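UDP-N-acetylglucosamine 4,6-dehydratase (Vibrio fischeri, PDB 3PVZ) binds NAD in a Rossmann-type domain and probably acts as a lyase, removing water from UDP-N-acetylglucosamine. Local coordinates at residues Val163-Ala168 with Thr197-Asn202; Phe250-Asp255 with Ile342-Ser347. All coordinates share one frame; numbering follows the deposited sequence.

Contact 1: residues Val163-Ala168 with Thr197-Asn202. With NAD (nicotinamide-adenine-dinucleotide), chain E; SCN (thiocyanate ion), chain G.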
loop_
_atom_site.group_PDB
_atom_site.type_symbol
_atom_site.label_atom_id
_atom_site.label_comp_id
_atom_site.label_asym_id
_atom_site.label_seq_id
_atom_site.Cartn_x
_atom_site.Cartn_y
_atom_site.Cartn_z
ATOM N N VAL A 163 -4.951 -5.561 16.267
ATOM C CA VAL A 163 -5.739 -6.709 15.836
ATOM C C VAL A 163 -5.183 -7.995 16.407
ATOM O O VAL A 163 -3.981 -8.106 16.618
ATOM C CB VAL A 163 -5.725 -6.874 14.326
ATOM C CG1 VAL A 163 -6.050 -5.556 13.659
ATOM C CG2 VAL A 163 -4.355 -7.433 13.876
ATOM N N SER A 164 -6.067 -8.967 16.632
ATOM C CA SER A 164 -5.651 -10.306 17.006
ATOM C C SER A 164 -5.537 -11.203 15.788
ATOM O O SER A 164 -6.021 -10.851 14.704
ATOM C CB SER A 164 -6.649 -10.919 17.980
ATOM O OG SER A 164 -6.237 -10.698 19.304
ATOM N N THR A 165 -4.914 -12.373 16.007
ATOM C CA THR A 165 -4.969 -13.515 15.078
ATOM C C THR A 165 -6.409 -13.771 14.673
ATOM O O THR A 165 -7.312 -13.687 15.505
ATOM C CB THR A 165 -4.391 -14.792 15.722
ATOM O OG1 THR A 165 -5.028 -15.007 16.981
ATOM C CG2 THR A 165 -2.891 -14.648 15.971
ATOM N N ASP A 166 -6.634 -14.055 13.398
ATOM C CA ASP A 166 -8.001 -14.258 12.892
ATOM C C ASP A 166 -8.739 -15.392 13.614
ATOM O O ASP A 166 -9.969 -15.366 13.725
ATOM C CB ASP A 166 -8.002 -14.564 11.384
ATOM C CG ASP A 166 -7.466 -13.431 10.541
ATOM O OD1 ASP A 166 -7.115 -12.353 11.064
ATOM O OD2 ASP A 166 -7.385 -13.623 9.317
ATOM N N LYS A 167 -7.992 -16.382 14.102
ATOM C CA LYS A 167 -8.587 -17.536 14.764
ATOM C C LYS A 167 -7.828 -17.962 16.014
ATOM O O LYS A 167 -6.612 -17.727 16.157
ATOM C CB LYS A 167 -8.693 -18.714 13.794
ATOM C CG LYS A 167 -7.393 -19.071 13.080
ATOM C CD LYS A 167 -7.656 -19.997 11.892
ATOM C CE LYS A 167 -6.884 -19.565 10.635
ATOM N NZ LYS A 167 -7.580 -20.039 9.387
ATOM N N ALA A 168 -8.567 -18.599 16.918
ATOM C CA ALA A 168 -8.002 -19.050 18.180
ATOM C C ALA A 168 -7.073 -20.254 17.964
ATOM O O ALA A 168 -6.143 -20.478 18.741
ATOM C CB ALA A 168 -9.120 -19.386 19.145
ATOM N N THR A 197 -7.603 -5.939 21.878
ATOM C CA THR A 197 -7.629 -6.227 20.446
ATOM C C THR A 197 -9.041 -6.546 19.944
ATOM O O THR A 197 -10.017 -6.444 20.680
ATOM C CB THR A 197 -6.683 -7.396 20.083
ATOM O OG1 THR A 197 -7.199 -8.597 20.631
ATOM C CG2 THR A 197 -5.257 -7.214 20.636
ATOM N N ALA A 198 -9.134 -6.848 18.652
ATOM C CA ALA A 198 -10.311 -7.394 18.051
ATOM C C ALA A 198 -9.973 -8.571 17.153
ATOM O O ALA A 198 -8.904 -8.648 16.594
ATOM C CB ALA A 198 -11.019 -6.367 17.298
ATOM N N ARG A 199 -10.917 -9.483 17.014
ATOM C CA ARG A 199 -10.814 -10.565 16.048
ATOM C C ARG A 199 -11.995 -10.444 15.088
ATOM O O ARG A 199 -13.166 -10.380 15.518
ATOM C CB ARG A 199 -10.833 -11.863 16.794
ATOM C CG ARG A 199 -10.837 -13.084 15.888
ATOM C CD ARG A 199 -10.622 -14.330 16.749
ATOM N NE ARG A 199 -9.213 -14.454 17.193
ATOM C CZ ARG A 199 -8.828 -14.910 18.385
ATOM N NH1 ARG A 199 -7.538 -14.987 18.680
ATOM N NH2 ARG A 199 -9.725 -15.288 19.280
ATOM N N PHE A 200 -11.691 -10.371 13.802
ATOM C CA PHE A 200 -12.705 -10.063 12.783
ATOM C C PHE A 200 -13.076 -11.265 11.903
ATOM O O PHE A 200 -12.263 -12.142 11.685
ATOM C CB PHE A 200 -12.219 -8.970 11.827
ATOM C CG PHE A 200 -11.808 -7.676 12.488
ATOM C CD1 PHE A 200 -12.704 -6.651 12.672
ATOM C CD2 PHE A 200 -10.489 -7.457 12.828
ATOM C CE1 PHE A 200 -12.294 -5.432 13.204
ATOM C CE2 PHE A 200 -10.102 -6.257 13.392
ATOM C CZ PHE A 200 -11.018 -5.258 13.597
ATOM N N ALA A 201 -14.332 -11.304 11.470
ATOM C CA ALA A 201 -14.797 -12.044 10.298
ATOM C C ALA A 201 -14.218 -11.409 9.035
ATOM O O ALA A 201 -13.522 -10.407 9.097
ATOM C CB ALA A 201 -16.328 -11.957 10.243
ATOM N N ASN A 202 -14.538 -11.939 7.874
ATOM C CA ASN A 202 -14.158 -11.253 6.646
ATOM C C ASN A 202 -14.838 -9.915 6.487
ATOM O O ASN A 202 -16.061 -9.842 6.502
ATOM C CB ASN A 202 -14.509 -12.114 5.446
ATOM C CG ASN A 202 -13.589 -13.279 5.287
ATOM O OD1 ASN A 202 -13.287 -13.976 6.240
ATOM N ND2 ASN A 202 -13.170 -13.525 4.070
HETATM P PA NAD E . -5.288 -3.314 4.666
HETATM O O1A NAD E . -4.309 -3.884 3.692
HETATM O O2A NAD E . -6.431 -2.677 3.937
HETATM O O5B NAD E . -4.704 -2.026 5.394
HETATM C C5B NAD E . -3.429 -2.197 6.050
HETATM C C4B NAD E . -2.877 -0.768 6.094
HETATM O O4B NAD E . -1.622 -0.696 6.738
HETATM C C3B NAD E . -2.690 -0.221 4.643
HETATM O O3B NAD E . -3.344 1.019 4.473
HETATM C C2B NAD E . -1.152 -0.100 4.526
HETATM O O2B NAD E . -0.707 0.866 3.581
HETATM C C1B NAD E . -0.842 0.215 6.008
HETATM N N9A NAD E . 0.555 -0.052 6.314
HETATM C C8A NAD E . 1.224 -1.197 6.117
HETATM N N7A NAD E . 2.468 -1.073 6.448
HETATM C C5A NAD E . 2.616 0.182 6.971
HETATM C C6A NAD E . 3.689 0.906 7.482
HETATM N N6A NAD E . 4.891 0.251 7.597
HETATM N N1A NAD E . 3.520 2.162 7.883
HETATM C C2A NAD E . 2.337 2.757 7.770
HETATM N N3A NAD E . 1.309 2.119 7.269
HETATM C C4A NAD E . 1.408 0.858 6.872
HETATM O O3 NAD E . -5.718 -4.465 5.707
HETATM P PN NAD E . -7.157 -4.354 6.462
HETATM O O1N NAD E . -8.196 -5.174 5.715
HETATM O O2N NAD E . -7.674 -3.028 6.841
HETATM O O5D NAD E . -6.831 -5.330 7.754
HETATM C C5D NAD E . -6.098 -4.640 8.755
HETATM C C4D NAD E . -5.786 -5.609 9.903
HETATM O O4D NAD E . -6.966 -6.415 10.215
HETATM C C3D NAD E . -4.699 -6.614 9.462
HETATM O O3D NAD E . -3.907 -7.107 10.567
HETATM C C2D NAD E . -5.530 -7.820 8.969
HETATM O O2D NAD E . -4.798 -9.053 9.023
HETATM C C1D NAD E . -6.676 -7.822 9.980
HETATM N N1N NAD E . -7.853 -8.558 9.495
HETATM C C2N NAD E . -8.460 -8.128 8.381
HETATM C C3N NAD E . -9.577 -8.770 7.890
HETATM C C7N NAD E . -10.241 -8.330 6.652
HETATM O O7N NAD E . -11.179 -9.020 6.259
HETATM N N7N NAD E . -9.842 -7.258 5.951
HETATM C C4N NAD E . -10.085 -9.900 8.579
HETATM C C5N NAD E . -9.439 -10.303 9.736
HETATM C C6N NAD E . -8.306 -9.616 10.173
HETATM S S SCN G . -16.981 -6.421 13.009
HETATM C C SCN G . -16.264 -7.985 12.605
HETATM N N SCN G . -15.768 -9.041 12.356
#
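Ser164 meets the end of strand 194-198 just where the chain leaves parallel strand 159-163: its N gives a nearly straight 2.9 Å hydrogen bond to Ala198 O, and beyond it 163-168 turns off as a loop over Arg199. Beside this bond Ser164 OG and Thr197 OG1 lie 2.7 Å apart and share a hydrogen bond whose donor could be either hydroxyl. Arg199 carries the largest part of the contact. With CG anti to the backbone N (chi1 176°) and the chain bent at chi3, Arg199 runs beside Thr165 and grips it side-on: Arg199 NE gives Thr165 O a 2.7 Å bond lying in the guanidinium plane, and Arg199 NH1 reaches Thr165 OG1 at 3.0 Å. Asp166 O sits 3.3 Å from Arg199 CG, while Ala168 N lies over the centre of one guanidinium face. NH2 is taken up elsewhere, by Phe325 O. On the cofactor side Val163, in the conformer given here, touches the nicotinamide ribose at O3D with CG2 and meets the rim of the Phe200 ring at CE2 with CG1. Phe200 CB packs near C5N of the nicotinamide, and Asp166 OD1 comes within 3.1 Å of C6N of the same ring. Both loops that follow these two Rossmann-type strands thus line the nicotinamide end of the NAD pocket. The two-point grip holds the backbone and hydroxyl of Thr165, the residue before Asp166, and so helps set where the Asp166 carboxylate stands beside C6N.

Contact 2: residues Phe250-Asp255 with Ile342-Ser347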
loop_
_atom_site.group_PDB
_atom_site.type_symbol
_atom_site.label_atom_id
_atom_site.label_comp_id
_atom_site.label_asym_id
_atom_site.label_seq_id
_atom_site.Cartn_x
_atom_site.Cartn_y
_atom_site.Cartn_z
ATOM N N PHE A 250 -13.763 0.739 25.363
ATOM C CA PHE A 250 -14.306 -0.115 26.445
ATOM C C PHE A 250 -13.516 -1.392 26.782
ATOM O O PHE A 250 -13.783 -2.015 27.788
ATOM C CB PHE A 250 -15.767 -0.494 26.120
ATOM C CG PHE A 250 -16.692 0.710 26.027
ATOM C CD1 PHE A 250 -17.057 1.401 27.169
ATOM C CD2 PHE A 250 -17.148 1.158 24.810
ATOM C CE1 PHE A 250 -17.893 2.517 27.117
ATOM C CE2 PHE A 250 -18.028 2.296 24.719
ATOM C CZ PHE A 250 -18.381 2.978 25.858
ATOM N N GLY A 251 -12.563 -1.782 25.959
ATOM C CA GLY A 251 -11.785 -2.968 26.237
ATOM C C GLY A 251 -10.886 -2.817 27.472
ATOM O O GLY A 251 -10.230 -1.765 27.674
ATOM N N GLU A 252 -10.845 -3.865 28.297
ATOM C CA GLU A 252 -9.896 -3.880 29.373
ATOM C C GLU A 252 -8.599 -4.481 28.890
ATOM O O GLU A 252 -8.573 -5.149 27.865
ATOM C CB GLU A 252 -10.450 -4.662 30.560
ATOM C CG GLU A 252 -11.665 -4.004 31.145
ATOM C CD GLU A 252 -12.167 -4.754 32.351
ATOM O OE1 GLU A 252 -11.517 -4.638 33.412
ATOM O OE2 GLU A 252 -13.185 -5.459 32.224
ATOM N N ASN A 253 -7.527 -4.257 29.647
ATOM C CA ASN A 253 -6.225 -4.887 29.355
ATOM C C ASN A 253 -6.420 -6.353 29.049
ATOM O O ASN A 253 -6.926 -7.071 29.872
ATOM C CB ASN A 253 -5.195 -4.730 30.505
ATOM C CG ASN A 253 -3.732 -4.933 30.018
ATOM O OD1 ASN A 253 -3.447 -4.873 28.813
ATOM N ND2 ASN A 253 -2.805 -5.138 30.956
ATOM N N ARG A 254 -5.976 -6.756 27.861
ATOM C CA ARG A 254 -6.042 -8.125 27.332
ATOM C C ARG A 254 -7.377 -8.612 26.760
ATOM O O ARG A 254 -7.485 -9.781 26.403
ATOM C CB ARG A 254 -5.538 -9.142 28.365
ATOM C CG ARG A 254 -4.160 -8.863 28.836
ATOM C CD ARG A 254 -3.661 -9.933 29.802
ATOM N NE ARG A 254 -2.375 -9.453 30.229
ATOM C CZ ARG A 254 -2.135 -8.765 31.339
ATOM N NH1 ARG A 254 -3.097 -8.564 32.230
ATOM N NH2 ARG A 254 -0.892 -8.317 31.568
ATOM N N ASP A 255 -8.383 -7.755 26.628
ATOM C CA ASP A 255 -9.652 -8.203 26.078
ATOM C C ASP A 255 -9.534 -8.310 24.540
ATOM O O ASP A 255 -8.983 -7.395 23.905
ATOM C CB ASP A 255 -10.716 -7.172 26.339
ATOM C CG ASP A 255 -11.310 -7.229 27.709
ATOM O OD1 ASP A 255 -11.006 -8.119 28.541
ATOM O OD2 ASP A 255 -12.170 -6.354 27.916
ATOM N N ILE A 342 -16.285 -11.038 24.408
ATOM C CA ILE A 342 -14.968 -10.730 24.908
ATOM C C ILE A 342 -14.244 -12.021 25.326
ATOM O O ILE A 342 -14.757 -12.828 26.126
ATOM C CB ILE A 342 -15.058 -9.805 26.102
ATOM C CG1 ILE A 342 -15.920 -8.593 25.786
ATOM C CG2 ILE A 342 -13.684 -9.367 26.546
ATOM C CD1 ILE A 342 -15.934 -7.562 26.899
ATOM N N ILE A 343 -13.058 -12.218 24.769
ATOM C CA ILE A 343 -12.138 -13.225 25.266
ATOM C C ILE A 343 -11.205 -12.507 26.195
ATOM O O ILE A 343 -10.665 -11.438 25.884
ATOM C CB ILE A 343 -11.293 -13.893 24.179
ATOM C CG1 ILE A 343 -12.177 -14.571 23.130
ATOM C CG2 ILE A 343 -10.326 -14.960 24.794
ATOM C CD1 ILE A 343 -11.393 -15.042 21.925
ATOM N N LYS A 344 -11.068 -13.078 27.368
ATOM C CA LYS A 344 -10.131 -12.605 28.347
ATOM C C LYS A 344 -8.822 -13.274 28.012
ATOM O O LYS A 344 -8.592 -14.379 28.443
ATOM C CB LYS A 344 -10.603 -13.059 29.734
ATOM C CG LYS A 344 -11.973 -12.483 30.104
ATOM C CD LYS A 344 -11.745 -11.105 30.603
ATOM C CE LYS A 344 -12.819 -10.182 30.265
ATOM N NZ LYS A 344 -12.376 -8.824 30.736
ATOM N N ASN A 345 -7.979 -12.641 27.203
ATOM C CA ASN A 345 -6.746 -13.328 26.760
ATOM C C ASN A 345 -5.859 -13.645 27.960
ATOM O O ASN A 345 -5.651 -12.810 28.814
ATOM C CB ASN A 345 -5.965 -12.482 25.749
ATOM C CG ASN A 345 -4.947 -13.290 24.944
ATOM O OD1 ASN A 345 -4.785 -14.489 25.134
ATOM N ND2 ASN A 345 -4.285 -12.621 23.996
ATOM N N ASP A 346 -5.380 -14.871 28.034
ATOM C CA ASP A 346 -4.326 -15.217 28.987
ATOM C C ASP A 346 -3.124 -15.927 28.317
ATOM O O ASP A 346 -2.444 -16.669 28.985
ATOM C CB ASP A 346 -4.894 -16.056 30.138
ATOM C CG ASP A 346 -5.631 -17.279 29.653
ATOM O OD1 ASP A 346 -5.889 -17.380 28.432
ATOM O OD2 ASP A 346 -5.958 -18.143 30.482
ATOM N N SER A 347 -2.854 -15.661 27.029
ATOM C CA SER A 347 -1.609 -16.098 26.352
ATOM C C SER A 347 -0.417 -15.662 27.170
ATOM O O SER A 347 -0.466 -14.592 27.757
ATOM C CB SER A 347 -1.419 -15.420 24.974
ATOM O OG SER A 347 -2.615 -15.294 24.238
#
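Asp255 and Lys344 face each other as a non-hydrogen-bonded antiparallel pair, their CA atoms 5.0 Å apart, at the point where strand 255-259 begins and strand 340-344 ends. The close part lies around the Asp255 carboxylate. Lys344 runs beside it, bent at chi2 (-82°) and chi3, and Lys344 NZ reaches the syn lone pair of Asp255 OD1 at 2.7 Å in a salt bridge. Ile342 CG2 comes up against the same carboxylate, 3.4 Å from Asp255 CG, so the charged group has a methyl beside it as well as the ammonium. Within its own loop Asp255 OD2 accepts from Glu252 N at 2.8 Å, the donor above the carboxylate plane. One aspartate therefore joins the neighbouring strand to the start of its own turn. That turn, Glu252 to Asp255, is a type II beta turn closed by Asp255 N on Glu252 O; it links helix 237-250 to strand 255-259, which continues the parallel Rossmann-type sheet beyond strand 194-198 and has antiparallel strand 340-344 on its other side. Past the salt bridge the backbones stay together through Asn345 N, which donates to Arg254 O at 3.0 Å. Arg254 CB and CD also pass near Asn345 O, before the extended chain carries the guanidinium away to where NH2 makes a weak hydrogen bond to Ser190 OG. Asn345 OD1 accepts from Ser347 N in an Asx turn as 342-347 leaves the sheet, and Asn345 ND2 hydrogen-bonds Glu183 OE2 of helix 174-189. The looser side is that of exposed Glu252, whose OE2 stands 3.8 Å from Lys344 NZ, a long salt bridge reaching obliquely across to the lysine that Asp255 holds closely.

In the fold
Contacts 1 and 2 lie on the same mixed sheet, their centres 13 Å apart, and follow one another along the chain. They meet through strand 194-198, next to strand 255-259: Thr197 N and Asp255 O are 2.9 Å apart, a probable hydrogen bond. Arg199 and Ile343 are also neighbours, though the approach of Arg199 NH2 to Ile343 CD1 is doubtfully short. Contact 1 reaches the cofactor, supplying Val163, Asp166, Phe200, Ala201 and Asn202 to the NAD pocket, and its Thr165 side chain is about 4 Å from that of NAD-binding Lys179. Contact 2 stands farther back, the Ile343 side chain about 13 Å from NAD, and joins strands on the sheet's antiparallel side.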